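Chitinase (Thermococcus chitonophagus, PDB 5XSW) probably hydrolyses chitin as an endochitinase, this chain being the C-terminal portion of a longer protein, with a beta-rich module ahead of a mainly helical glycan-binding domain. Local coordinates at residues K45-Y51 against K83-Q89; G116-A120 against D131-D135; A262-I267 against P470-D476; N285-T291 against Y404-V408. All coordinates share one frame. Residues are numbered along the deposited sequence.

Interaction 1 (K45-Y51 against K83-Q89); sequences KVLSIKY and KIIIEIQ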
loop_
_atom_site.group_PDB
_atom_site.type_symbol
_atom_site.label_atom_id
_atom_site.label_comp_id
_atom_site.label_asym_id
_atom_site.label_seq_id
_atom_site.Cartn_x
_atom_site.Cartn_y
_atom_site.Cartn_z
ATOM N N LYS A 45 26.594 -34.181 14.429
ATOM C CA LYS A 45 25.262 -34.524 13.933
ATOM C C LYS A 45 24.273 -33.710 14.718
ATOM O O LYS A 45 24.309 -33.724 15.946
ATOM C CB LYS A 45 24.958 -36.020 14.088
ATOM C CG LYS A 45 23.458 -36.367 13.894
ATOM C CD LYS A 45 23.189 -37.902 13.892
ATOM C CE LYS A 45 22.851 -38.440 12.483
ATOM N NZ LYS A 45 22.462 -39.910 12.441
ATOM N N VAL A 46 23.404 -32.964 14.039
ATOM C CA VAL A 46 22.429 -32.184 14.792
ATOM C C VAL A 46 21.386 -33.143 15.389
ATOM O O VAL A 46 20.732 -33.884 14.650
ATOM C CB VAL A 46 21.716 -31.118 13.915
ATOM C CG1 VAL A 46 20.639 -30.401 14.748
ATOM C CG2 VAL A 46 22.723 -30.134 13.326
ATOM N N LEU A 47 21.217 -33.108 16.705
ATOM C CA LEU A 47 20.200 -33.934 17.370
ATOM C C LEU A 47 18.862 -33.209 17.509
ATOM O O LEU A 47 17.804 -33.780 17.291
ATOM C CB LEU A 47 20.686 -34.350 18.757
ATOM C CG LEU A 47 21.954 -35.226 18.768
ATOM C CD1 LEU A 47 22.628 -35.245 20.135
ATOM C CD2 LEU A 47 21.613 -36.627 18.348
ATOM N N SER A 48 18.918 -31.943 17.897
ATOM C CA SER A 48 17.714 -31.132 18.027
ATOM C C SER A 48 18.038 -29.629 18.094
ATOM O O SER A 48 19.070 -29.224 18.638
ATOM C CB SER A 48 16.965 -31.518 19.289
ATOM O OG SER A 48 17.671 -30.966 20.385
ATOM N N ILE A 49 17.138 -28.809 17.551
ATOM C CA ILE A 49 17.221 -27.365 17.699
ATOM C C ILE A 49 15.830 -26.923 18.137
ATOM O O ILE A 49 14.853 -27.158 17.403
ATOM C CB ILE A 49 17.619 -26.676 16.372
ATOM C CG1 ILE A 49 18.959 -27.189 15.865
ATOM C CG2 ILE A 49 17.620 -25.156 16.520
ATOM C CD1 ILE A 49 19.446 -26.489 14.574
ATOM N N LYS A 50 15.737 -26.348 19.327
ATOM C CA LYS A 50 14.440 -25.989 19.919
ATOM C C LYS A 50 14.509 -24.623 20.524
ATOM O O LYS A 50 15.609 -24.135 20.821
ATOM C CB LYS A 50 14.029 -27.000 20.997
ATOM C CG LYS A 50 13.908 -28.429 20.454
ATOM C CD LYS A 50 13.446 -29.388 21.556
ATOM C CE LYS A 50 13.103 -30.760 20.997
ATOM N NZ LYS A 50 12.531 -31.650 22.060
ATOM N N TYR A 51 13.358 -23.973 20.707
ATOM C CA TYR A 51 13.365 -22.696 21.422
ATOM C C TYR A 51 13.375 -22.965 22.894
ATOM O O TYR A 51 12.741 -23.910 23.336
ATOM C CB TYR A 51 12.145 -21.815 21.106
ATOM C CG TYR A 51 12.064 -21.363 19.675
ATOM C CD1 TYR A 51 13.047 -20.518 19.134
ATOM C CD2 TYR A 51 11.004 -21.739 18.880
ATOM C CE1 TYR A 51 12.980 -20.102 17.817
ATOM C CE2 TYR A 51 10.913 -21.322 17.559
ATOM C CZ TYR A 51 11.904 -20.493 17.042
ATOM O OH TYR A 51 11.824 -20.074 15.751
ATOM N N LYS A 83 15.714 -17.238 22.292
ATOM C CA LYS A 83 16.798 -18.122 22.742
ATOM C C LYS A 83 16.580 -19.463 22.156
ATOM O O LYS A 83 15.472 -19.990 22.193
ATOM C CB LYS A 83 16.877 -18.191 24.259
ATOM C CG LYS A 83 17.452 -16.938 24.837
ATOM C CD LYS A 83 17.655 -17.006 26.323
ATOM C CE LYS A 83 18.159 -15.678 26.868
ATOM N NZ LYS A 83 17.651 -15.511 28.255
ATOM N N ILE A 84 17.644 -19.996 21.552
ATOM C CA ILE A 84 17.571 -21.259 20.876
ATOM C C ILE A 84 18.568 -22.276 21.512
ATOM O O ILE A 84 19.710 -21.916 21.833
ATOM C CB ILE A 84 17.893 -21.075 19.393
ATOM C CG1 ILE A 84 16.769 -20.264 18.713
ATOM C CG2 ILE A 84 18.045 -22.391 18.707
ATOM C CD1 ILE A 84 17.045 -19.973 17.248
ATOM N N ILE A 85 18.110 -23.505 21.724
ATOM C CA ILE A 85 18.978 -24.567 22.247
ATOM C C ILE A 85 19.250 -25.586 21.169
ATOM O O ILE A 85 18.328 -26.172 20.582
ATOM C CB ILE A 85 18.368 -25.226 23.467
ATOM C CG1 ILE A 85 18.244 -24.171 24.553
ATOM C CG2 ILE A 85 19.272 -26.418 23.939
ATOM C CD1 ILE A 85 17.133 -24.435 25.458
ATOM N N ILE A 86 20.546 -25.750 20.882
ATOM C CA ILE A 86 21.050 -26.638 19.851
ATOM C C ILE A 86 21.810 -27.797 20.529
ATOM O O ILE A 86 22.704 -27.567 21.344
ATOM C CB ILE A 86 22.022 -25.926 18.902
ATOM C CG1 ILE A 86 21.358 -24.691 18.252
ATOM C CG2 ILE A 86 22.614 -26.907 17.877
ATOM C CD1 ILE A 86 22.369 -23.678 17.793
ATOM N N GLU A 87 21.431 -29.020 20.202
ATOM C CA GLU A 87 22.134 -30.192 20.729
ATOM C C GLU A 87 22.815 -30.938 19.603
ATOM O O GLU A 87 22.170 -31.288 18.605
ATOM C CB GLU A 87 21.171 -31.093 21.481
ATOM C CG GLU A 87 21.039 -30.648 22.942
ATOM C CD GLU A 87 19.868 -31.286 23.659
ATOM O OE1 GLU A 87 19.545 -32.465 23.346
ATOM O OE2 GLU A 87 19.274 -30.590 24.522
ATOM N N ILE A 88 24.126 -31.163 19.765
ATOM C CA ILE A 88 24.948 -31.758 18.724
ATOM C C ILE A 88 25.566 -33.077 19.265
ATOM O O ILE A 88 26.052 -33.123 20.400
ATOM C CB ILE A 88 26.107 -30.820 18.322
ATOM C CG1 ILE A 88 25.603 -29.451 17.850
ATOM C CG2 ILE A 88 26.972 -31.453 17.191
ATOM C CD1 ILE A 88 25.001 -29.507 16.488
ATOM N N GLN A 89 25.553 -34.122 18.469
ATOM C CA GLN A 89 26.366 -35.308 18.780
ATOM C C GLN A 89 27.784 -35.182 18.215
ATOM O O GLN A 89 27.955 -35.114 16.997
ATOM C CB GLN A 89 25.705 -36.541 18.218
ATOM C CG GLN A 89 26.472 -37.816 18.507
ATOM C CD GLN A 89 25.605 -38.999 18.222
ATOM O OE1 GLN A 89 24.823 -39.418 19.080
ATOM N NE2 GLN A 89 25.682 -39.516 16.987
HETATM O O HOH W 1 17.721 -28.735 21.426
#
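Strands 45-51 and 83-89 pair antiparallel, and nearly every backbone polar group between them finds a partner. K45 and Q89 bond both ways: K45 N to Q89 O at 3.1 Å, Q89 N to K45 O at 2.8 Å. K50 and I85 do the same, with K50 N to I85 O at 2.9 Å and I85 N to K50 O at 2.7 Å. Between these pairs lies a classic beta bulge. L47 and S48 both face E87, so E87 O takes L47 N at 2.8 Å and, weakly, S48 N at 3.4 Å. E87 N bonds S48 O at 2.8 Å. I85 O also accepts from a water at 2.8 Å, and that water bonds S48 OG at 2.5 Å. The face bearing V46, I49, Y51, I84, I86 and I88 is apolar. There I49 CG2 meets I84 CG2 at 3.6 Å and V46 CG2 meets I88 CD1 at 3.9 Å. The other face carries K45, S48, K50, I85, E87 and Q89, mostly polar. Strand 45-51 is an edge of its four-stranded sheet. Strand 80-89 bonds strand 12-21 on its far side, while V46 and I49 pack onto strands 58-62 and 65-69 of the second sheet, as in a beta sandwich.

Interaction 2 (G116-A120 against D131-D135); sequences GELPA and DLIAD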
loop_
_atom_site.group_PDB
_atom_site.type_symbol
_atom_site.label_atom_id
_atom_site.label_comp_id
_atom_site.label_asym_id
_atom_site.label_seq_id
_atom_site.Cartn_x
_atom_site.Cartn_y
_atom_site.Cartn_z
ATOM N N GLY A 116 30.989 9.602 -6.236
ATOM C CA GLY A 116 32.202 10.383 -5.980
ATOM C C GLY A 116 32.380 10.523 -4.481
ATOM O O GLY A 116 31.498 10.153 -3.723
ATOM N N GLU A 117 33.509 11.068 -4.036
ATOM C CA GLU A 117 33.783 11.184 -2.602
ATOM C C GLU A 117 34.509 12.493 -2.325
ATOM O O GLU A 117 35.206 12.975 -3.204
ATOM C CB GLU A 117 34.659 10.010 -2.125
ATOM C CG GLU A 117 34.003 8.658 -2.190
ATOM C CD GLU A 117 34.873 7.588 -1.538
ATOM O OE1 GLU A 117 36.063 7.879 -1.280
ATOM O OE2 GLU A 117 34.374 6.477 -1.270
ATOM N N LEU A 118 34.287 13.072 -1.154
ATOM C CA LEU A 118 34.998 14.276 -0.745
ATOM C C LEU A 118 36.462 13.892 -0.584
ATOM O O LEU A 118 36.750 12.740 -0.239
ATOM C CB LEU A 118 34.467 14.810 0.581
ATOM C CG LEU A 118 33.079 15.457 0.548
ATOM C CD1 LEU A 118 32.536 15.703 1.935
ATOM C CD2 LEU A 118 33.158 16.753 -0.226
ATOM N N PRO A 119 37.378 14.844 -0.807
ATOM C CA PRO A 119 38.792 14.549 -0.531
ATOM C C PRO A 119 38.979 13.941 0.845
ATOM O O PRO A 119 38.291 14.285 1.827
ATOM C CB PRO A 119 39.455 15.931 -0.626
ATOM C CG PRO A 119 38.657 16.622 -1.713
ATOM C CD PRO A 119 37.209 16.159 -1.464
ATOM N N ALA A 120 39.883 12.972 0.905
ATOM C CA ALA A 120 40.199 12.317 2.161
ATOM C C ALA A 120 40.655 13.301 3.256
ATOM O O ALA A 120 40.450 13.069 4.455
ATOM C CB ALA A 120 41.281 11.232 1.920
ATOM N N ASP A 131 39.936 21.031 0.649
ATOM C CA ASP A 131 39.328 19.905 1.291
ATOM C C ASP A 131 37.995 19.524 0.563
ATOM O O ASP A 131 37.430 18.469 0.835
ATOM C CB ASP A 131 39.041 20.185 2.764
ATOM C CG ASP A 131 40.319 20.284 3.594
ATOM O OD1 ASP A 131 41.289 19.631 3.199
ATOM O OD2 ASP A 131 40.324 20.994 4.625
ATOM N N LEU A 132 37.532 20.384 -0.332
ATOM C CA LEU A 132 36.278 20.141 -1.046
ATOM C C LEU A 132 36.533 19.719 -2.455
ATOM O O LEU A 132 35.820 18.895 -2.967
ATOM C CB LEU A 132 35.368 21.405 -1.060
ATOM C CG LEU A 132 34.862 21.879 0.287
ATOM C CD1 LEU A 132 34.159 23.263 0.173
ATOM C CD2 LEU A 132 33.899 20.873 0.960
ATOM N N ILE A 133 37.501 20.339 -3.122
ATOM C CA ILE A 133 37.712 20.118 -4.547
ATOM C C ILE A 133 39.065 19.454 -4.789
ATOM O O ILE A 133 40.112 20.068 -4.617
ATOM C CB ILE A 133 37.626 21.414 -5.341
ATOM C CG1 ILE A 133 36.258 22.110 -5.097
ATOM C CG2 ILE A 133 37.917 21.154 -6.820
ATOM C CD1 ILE A 133 35.982 23.289 -6.042
ATOM N N ALA A 134 39.036 18.189 -5.176
ATOM C CA ALA A 134 40.267 17.422 -5.369
ATOM C C ALA A 134 41.005 17.935 -6.586
ATOM O O ALA A 134 42.220 18.078 -6.589
ATOM C CB ALA A 134 39.949 15.922 -5.535
ATOM N N ASP A 135 40.257 18.216 -7.640
ATOM C CA ASP A 135 40.869 18.473 -8.919
ATOM C C ASP A 135 40.050 19.513 -9.668
ATOM O O ASP A 135 39.143 19.191 -10.446
ATOM C CB ASP A 135 41.002 17.143 -9.674
ATOM C CG ASP A 135 41.453 17.300 -11.132
ATOM O OD1 ASP A 135 41.776 18.406 -11.585
ATOM O OD2 ASP A 135 41.494 16.258 -11.836
#
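The two loop segments 116-120 and 131-135 touch by van der Waals contact, centred on P119. Its ring lies against the backbone of the other loop. P119 CD is 3.3 Å from D131 O and 3.4 Å from L132 O, and P119 CG is 3.8 Å from A134 N. Apolar side-chain contacts flank this. P119 CG meets A134 CB at 4.1 Å, and L118 CD2 reaches L132 CD2 at 4.4 Å, a looser touch. Both leucines pack on V459 of helix 449-461, and L132 and I133 reach L438 of helix 421-439. The two aspartates bond to their own loop or the helix after it. D131 OD1 bonds S121 OG and D131 OD2 bonds T128 N, both within the loop that joins the segments. D135 is the N-cap of helix 136-139, and its OD1 makes a weak hydrogen bond to S138 N. The segments thus close a loop against two helices, after the last strand of the N-terminal module. Proline has no backbone NH to offer, and D131 O, buried under its ring, has no partner in the model. The chemistry implies a proline ring fitted on backbone carbonyls, with two apolar side-chain contacts and 202 Å² covered.

Interaction 3 (A262-I267 against P470-D476); sequences AYYPDI and PRPTGDD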
loop_
_atom_site.group_PDB
_atom_site.type_symbol
_atom_site.label_atom_id
_atom_site.label_comp_id
_atom_site.label_asym_id
_atom_site.label_seq_id
_atom_site.Cartn_x
_atom_site.Cartn_y
_atom_site.Cartn_z
ATOM N N ALA A 262 5.781 1.656 5.406
ATOM C CA ALA A 262 5.915 0.501 6.322
ATOM C C ALA A 262 7.327 -0.139 6.225
ATOM O O ALA A 262 7.926 -0.535 7.218
ATOM C CB ALA A 262 4.839 -0.591 5.999
ATOM N N TYR A 263 7.845 -0.207 5.010
ATOM C CA TYR A 263 9.134 -0.891 4.776
ATOM C C TYR A 263 10.303 -0.055 5.280
ATOM O O TYR A 263 11.388 -0.574 5.600
ATOM C CB TYR A 263 9.345 -1.178 3.288
ATOM C CG TYR A 263 8.429 -2.196 2.659
ATOM C CD1 TYR A 263 7.576 -2.979 3.419
ATOM C CD2 TYR A 263 8.412 -2.348 1.265
ATOM C CE1 TYR A 263 6.710 -3.911 2.815
ATOM C CE2 TYR A 263 7.601 -3.287 0.660
ATOM C CZ TYR A 263 6.757 -4.067 1.442
ATOM O OH TYR A 263 5.966 -4.969 0.793
ATOM N N TYR A 264 10.099 1.251 5.333
ATOM C CA TYR A 264 11.205 2.144 5.625
ATOM C C TYR A 264 10.925 3.071 6.792
ATOM O O TYR A 264 10.877 4.299 6.644
ATOM C CB TYR A 264 11.557 2.939 4.366
ATOM C CG TYR A 264 12.295 2.111 3.318
ATOM C CD1 TYR A 264 13.623 1.683 3.554
ATOM C CD2 TYR A 264 11.694 1.765 2.117
ATOM C CE1 TYR A 264 14.342 0.934 2.604
ATOM C CE2 TYR A 264 12.406 0.957 1.143
ATOM C CZ TYR A 264 13.744 0.582 1.420
ATOM O OH TYR A 264 14.453 -0.113 0.488
ATOM N N PRO A 265 10.809 2.499 7.980
ATOM C CA PRO A 265 10.686 3.364 9.167
ATOM C C PRO A 265 11.892 4.282 9.353
ATOM O O PRO A 265 11.712 5.339 9.961
ATOM C CB PRO A 265 10.569 2.354 10.339
ATOM C CG PRO A 265 11.129 1.086 9.816
ATOM C CD PRO A 265 10.856 1.061 8.315
ATOM N N ASP A 266 13.086 3.936 8.832
ATOM C CA ASP A 266 14.228 4.849 8.969
ATOM C C ASP A 266 14.124 6.038 8.053
ATOM O O ASP A 266 14.744 7.054 8.315
ATOM C CB ASP A 266 15.557 4.126 8.687
ATOM C CG ASP A 266 15.818 3.051 9.744
ATOM O OD1 ASP A 266 16.174 3.448 10.879
ATOM O OD2 ASP A 266 15.608 1.844 9.470
ATOM N N ILE A 267 13.387 5.911 6.951
ATOM C CA ILE A 267 13.282 7.049 6.013
ATOM C C ILE A 267 12.014 7.933 6.291
ATOM O O ILE A 267 12.092 9.152 6.260
ATOM C CB ILE A 267 13.243 6.548 4.539
ATOM C CG1 ILE A 267 14.571 5.840 4.198
ATOM C CG2 ILE A 267 13.057 7.735 3.549
ATOM C CD1 ILE A 267 14.544 5.114 2.812
ATOM N N PRO A 470 19.336 2.472 4.572
ATOM C CA PRO A 470 18.916 1.528 5.608
ATOM C C PRO A 470 18.294 0.295 4.968
ATOM O O PRO A 470 17.877 0.384 3.804
ATOM C CB PRO A 470 17.878 2.343 6.430
ATOM C CG PRO A 470 17.228 3.219 5.377
ATOM C CD PRO A 470 18.353 3.572 4.378
ATOM N N ARG A 471 18.227 -0.825 5.682
ATOM C CA ARG A 471 17.475 -1.986 5.189
ATOM C C ARG A 471 15.955 -1.735 5.255
ATOM O O ARG A 471 15.479 -1.147 6.234
ATOM C CB ARG A 471 17.774 -3.242 6.017
ATOM C CG ARG A 471 19.288 -3.590 6.117
ATOM C CD ARG A 471 19.487 -4.915 6.926
ATOM N NE ARG A 471 19.352 -4.524 8.301
ATOM C CZ ARG A 471 20.337 -4.031 9.028
ATOM N NH1 ARG A 471 21.567 -3.989 8.544
ATOM N NH2 ARG A 471 20.090 -3.615 10.250
ATOM N N PRO A 472 15.219 -2.185 4.232
ATOM C CA PRO A 472 13.767 -2.340 4.373
ATOM C C PRO A 472 13.529 -3.336 5.491
ATOM O O PRO A 472 14.303 -4.306 5.640
ATOM C CB PRO A 472 13.313 -2.914 3.015
ATOM C CG PRO A 472 14.621 -3.601 2.449
ATOM C CD PRO A 472 15.736 -2.743 2.964
ATOM N N THR A 473 12.485 -3.125 6.287
ATOM C CA THR A 473 12.307 -3.976 7.458
ATOM C C THR A 473 10.866 -3.912 7.984
ATOM O O THR A 473 10.037 -3.207 7.390
ATOM C CB THR A 473 13.334 -3.562 8.575
ATOM O OG1 THR A 473 13.327 -4.530 9.632
ATOM C CG2 THR A 473 13.034 -2.169 9.125
ATOM N N GLY A 474 10.569 -4.664 9.058
ATOM C CA GLY A 474 9.247 -4.668 9.686
ATOM C C GLY A 474 8.380 -5.830 9.248
ATOM O O GLY A 474 8.766 -6.625 8.379
ATOM N N ASP A 475 7.173 -5.914 9.801
ATOM C CA ASP A 475 6.347 -7.114 9.600
ATOM C C ASP A 475 5.911 -7.324 8.174
ATOM O O ASP A 475 5.973 -8.443 7.659
ATOM C CB ASP A 475 5.070 -7.068 10.477
ATOM C CG ASP A 475 5.360 -7.256 11.938
ATOM O OD1 ASP A 475 6.165 -6.521 12.508
ATOM O OD2 ASP A 475 4.788 -8.162 12.536
ATOM N N ASP A 476 5.404 -6.260 7.534
ATOM C CA ASP A 476 4.940 -6.390 6.151
ATOM C C ASP A 476 6.122 -6.851 5.226
ATOM O O ASP A 476 5.940 -7.661 4.383
ATOM C CB ASP A 476 4.394 -5.046 5.608
ATOM C CG ASP A 476 3.064 -4.596 6.329
ATOM O OD1 ASP A 476 2.369 -5.505 6.771
ATOM O OD2 ASP A 476 2.787 -3.373 6.451
HETATM O O HOH W 2 17.050 -0.014 1.047
HETATM O O HOH W 3 14.167 1.299 7.199
#
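P470 sits at the apolar centre, packed against the turn that follows helix 254-263. P470 CG lies 3.9 Å from I267 CG1 and 4.3 Å from Y264 CD1, and P470 CB is 3.7 Å from D266 CB. P472 continues the patch, with its CB 3.9 Å from Y264 CZ and 4.3 Å from Y263 CB. P265 CG touches T473 CG2 at 3.8 Å. At the far end the edge of the Y263 ring meets D476, CE1 to CB at 3.8 Å. One direct hydrogen bond joins the backbones, T473 N to Y263 O at 2.9 Å, beside a CA-H...O contact from P472 CA to the same Y263 O at 3.2 Å. Two waters extend the polar edge. One bonds Y264 OH at 2.7 Å and gives to P470 O at 2.9 Å. The other gives to D266 OD2 at 2.7 Å and R471 O at 2.9 Å, and accepts from D266 N at 3.3 Å. D266 OD1 is held by Y26 OH and N29 N. D476 OD1 forms a salt bridge with K261 of the second subunit. G474, the N-cap of helix 475-482, has a positive phi (98°), which suits glycine. The arrangement is a proline-rich connection into the C-terminal helix, laid between a helix end of the helical domain and strand 32-41 of the N-terminal module, and so an interdomain seam.

Interaction 4 (N285-T291 against Y404-V408); sequences NDTAWIT and YFFTV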
loop_
_atom_site.group_PDB
_atom_site.type_symbol
_atom_site.label_atom_id
_atom_site.label_comp_id
_atom_site.label_asym_id
_atom_site.label_seq_id
_atom_site.Cartn_x
_atom_site.Cartn_y
_atom_site.Cartn_z
ATOM N N ASN A 285 7.430 26.708 -4.490
ATOM C CA ASN A 285 7.682 26.476 -3.064
ATOM C C ASN A 285 6.905 25.333 -2.471
ATOM O O ASN A 285 7.049 25.022 -1.273
ATOM C CB ASN A 285 7.347 27.737 -2.249
ATOM C CG ASN A 285 8.160 28.947 -2.670
ATOM O OD1 ASN A 285 9.326 28.850 -3.092
ATOM N ND2 ASN A 285 7.538 30.105 -2.564
ATOM N N ASP A 286 6.082 24.672 -3.287
ATOM C CA ASP A 286 5.356 23.524 -2.739
ATOM C C ASP A 286 6.417 22.466 -2.321
ATOM O O ASP A 286 7.273 22.118 -3.135
ATOM C CB ASP A 286 4.388 22.977 -3.804
ATOM C CG ASP A 286 3.468 21.920 -3.275
ATOM O OD1 ASP A 286 3.892 21.007 -2.524
ATOM O OD2 ASP A 286 2.264 22.040 -3.570
ATOM N N THR A 287 6.373 21.985 -1.082
ATOM C CA THR A 287 7.448 21.124 -0.589
ATOM C C THR A 287 7.458 19.787 -1.312
ATOM O O THR A 287 8.483 19.078 -1.308
ATOM C CB THR A 287 7.346 20.867 0.948
ATOM O OG1 THR A 287 6.083 20.245 1.286
ATOM C CG2 THR A 287 7.578 22.242 1.734
ATOM N N ALA A 288 6.334 19.419 -1.940
ATOM C CA ALA A 288 6.292 18.135 -2.691
ATOM C C ALA A 288 7.234 18.181 -3.920
ATOM O O ALA A 288 7.556 17.155 -4.492
ATOM C CB ALA A 288 4.811 17.817 -3.110
ATOM N N TRP A 289 7.669 19.366 -4.354
ATOM C CA TRP A 289 8.667 19.404 -5.435
ATOM C C TRP A 289 9.977 18.725 -4.954
ATOM O O TRP A 289 10.721 18.158 -5.725
ATOM C CB TRP A 289 8.966 20.833 -5.859
ATOM C CG TRP A 289 7.849 21.422 -6.769
ATOM C CD1 TRP A 289 7.032 22.512 -6.484
ATOM C CD2 TRP A 289 7.479 20.952 -8.038
ATOM N NE1 TRP A 289 6.160 22.710 -7.543
ATOM C CE2 TRP A 289 6.447 21.793 -8.525
ATOM C CE3 TRP A 289 7.940 19.890 -8.861
ATOM C CZ2 TRP A 289 5.853 21.605 -9.775
ATOM C CZ3 TRP A 289 7.354 19.718 -10.132
ATOM C CH2 TRP A 289 6.319 20.574 -10.575
ATOM N N ILE A 290 10.237 18.796 -3.669
ATOM C CA ILE A 290 11.426 18.170 -3.120
ATOM C C ILE A 290 11.141 16.733 -2.696
ATOM O O ILE A 290 11.906 15.815 -3.015
ATOM C CB ILE A 290 11.934 18.974 -1.899
ATOM C CG1 ILE A 290 12.449 20.336 -2.349
ATOM C CG2 ILE A 290 12.979 18.172 -1.117
ATOM C CD1 ILE A 290 12.718 21.366 -1.114
ATOM N N THR A 291 10.057 16.514 -1.948
ATOM C CA THR A 291 9.820 15.174 -1.435
ATOM C C THR A 291 9.432 14.164 -2.525
ATOM O O THR A 291 9.784 12.988 -2.392
ATOM C CB THR A 291 8.720 15.131 -0.327
ATOM O OG1 THR A 291 7.506 15.755 -0.785
ATOM C CG2 THR A 291 9.222 15.859 0.937
ATOM N N TYR A 404 16.551 26.232 2.767
ATOM C CA TYR A 404 15.171 25.786 2.573
ATOM C C TYR A 404 15.154 24.266 2.276
ATOM O O TYR A 404 14.439 23.462 2.902
ATOM C CB TYR A 404 14.557 26.586 1.408
ATOM C CG TYR A 404 13.230 25.999 0.967
ATOM C CD1 TYR A 404 12.158 25.887 1.854
ATOM C CD2 TYR A 404 13.067 25.534 -0.327
ATOM C CE1 TYR A 404 10.943 25.316 1.431
ATOM C CE2 TYR A 404 11.878 24.989 -0.747
ATOM C CZ TYR A 404 10.827 24.882 0.126
ATOM O OH TYR A 404 9.665 24.299 -0.365
ATOM N N PHE A 405 15.982 23.880 1.319
ATOM C CA PHE A 405 16.106 22.464 0.958
ATOM C C PHE A 405 16.346 21.587 2.181
ATOM O O PHE A 405 15.597 20.625 2.422
ATOM C CB PHE A 405 17.211 22.276 -0.074
ATOM C CG PHE A 405 17.387 20.828 -0.466
ATOM C CD1 PHE A 405 16.489 20.228 -1.355
ATOM C CD2 PHE A 405 18.404 20.055 0.097
ATOM C CE1 PHE A 405 16.613 18.873 -1.685
ATOM C CE2 PHE A 405 18.529 18.694 -0.242
ATOM C CZ PHE A 405 17.641 18.126 -1.146
ATOM N N PHE A 406 17.310 21.934 3.043
ATOM C CA PHE A 406 17.563 21.056 4.174
ATOM C C PHE A 406 16.513 21.126 5.295
ATOM O O PHE A 406 16.302 20.138 5.957
ATOM C CB PHE A 406 18.967 21.299 4.773
ATOM C CG PHE A 406 20.057 20.736 3.931
ATOM C CD1 PHE A 406 20.334 19.380 3.966
ATOM C CD2 PHE A 406 20.768 21.539 3.050
ATOM C CE1 PHE A 406 21.335 18.814 3.156
ATOM C CE2 PHE A 406 21.776 20.969 2.227
ATOM C CZ PHE A 406 22.039 19.603 2.276
ATOM N N THR A 407 15.873 22.285 5.495
ATOM C CA THR A 407 14.685 22.369 6.363
ATOM C C THR A 407 13.590 21.386 5.932
ATOM O O THR A 407 13.023 20.692 6.753
ATOM C CB THR A 407 14.098 23.815 6.338
ATOM O OG1 THR A 407 15.134 24.734 6.700
ATOM C CG2 THR A 407 12.957 23.979 7.299
ATOM N N VAL A 408 13.275 21.365 4.648
ATOM C CA VAL A 408 12.259 20.412 4.163
ATOM C C VAL A 408 12.741 18.978 4.386
ATOM O O VAL A 408 12.000 18.083 4.892
ATOM C CB VAL A 408 11.954 20.661 2.674
ATOM C CG1 VAL A 408 10.953 19.550 2.170
ATOM C CG2 VAL A 408 11.333 22.120 2.500
HETATM O O HOH W 4 9.670 23.540 -2.999
#
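I290 is the main bump, and it fills a hollow between Y404, F405 and V408, three residues of helix 399-412. I290 CD1 reaches Y404 CE2 at 3.7 Å and V408 CB at 3.9 Å. I290 CG2 meets F405 CE1 at 3.7 Å. V408 projects the other way. Its CG2 lies 3.8 Å from T287 CG2, and its CG1 is 4.3 Å from T291 CG2, so it nests between residues four apart in the chain. This is helix-on-helix packing at the N-terminal end of helix 288-311, inside the mainly helical domain. D286 leads into that helix, and D286 OD1 caps it by accepting from A288 N at 3.0 Å. The long Y404 side chain reaches over the turn before the helix, where its OH is 3.6 Å from T287 CG2. A water bridges the gap beside it, giving to D286 O at 2.8 Å and accepting from Y404 OH at 2.7 Å. Y404 also stacks edge-to-face with Y187 of helix 186-199, and F405 does so with F453 of helix 449-461.

In the fold
Interaction 1 lies in the N-terminal beta module, about 54 Å from interaction 4 between centres and across the chain's centre from it. It is partly buried and held by a backbone ladder. Interactions 2 and 4 are also partly buried, but interaction 2 sets a proline ring on backbone and interaction 4 rests on apolar side chains. Both lean on helix 449-461, L118 and L132 from one, F405 from the other. Interaction 3 is the buried one. It mixes proline and tyrosine packing with waters and one backbone bond, and touches the second subunit. Its segments enclose interaction 4 along the chain, and helix 288-311 contributes to both: I290 in one, V298 and T301 beside Y264 in the other.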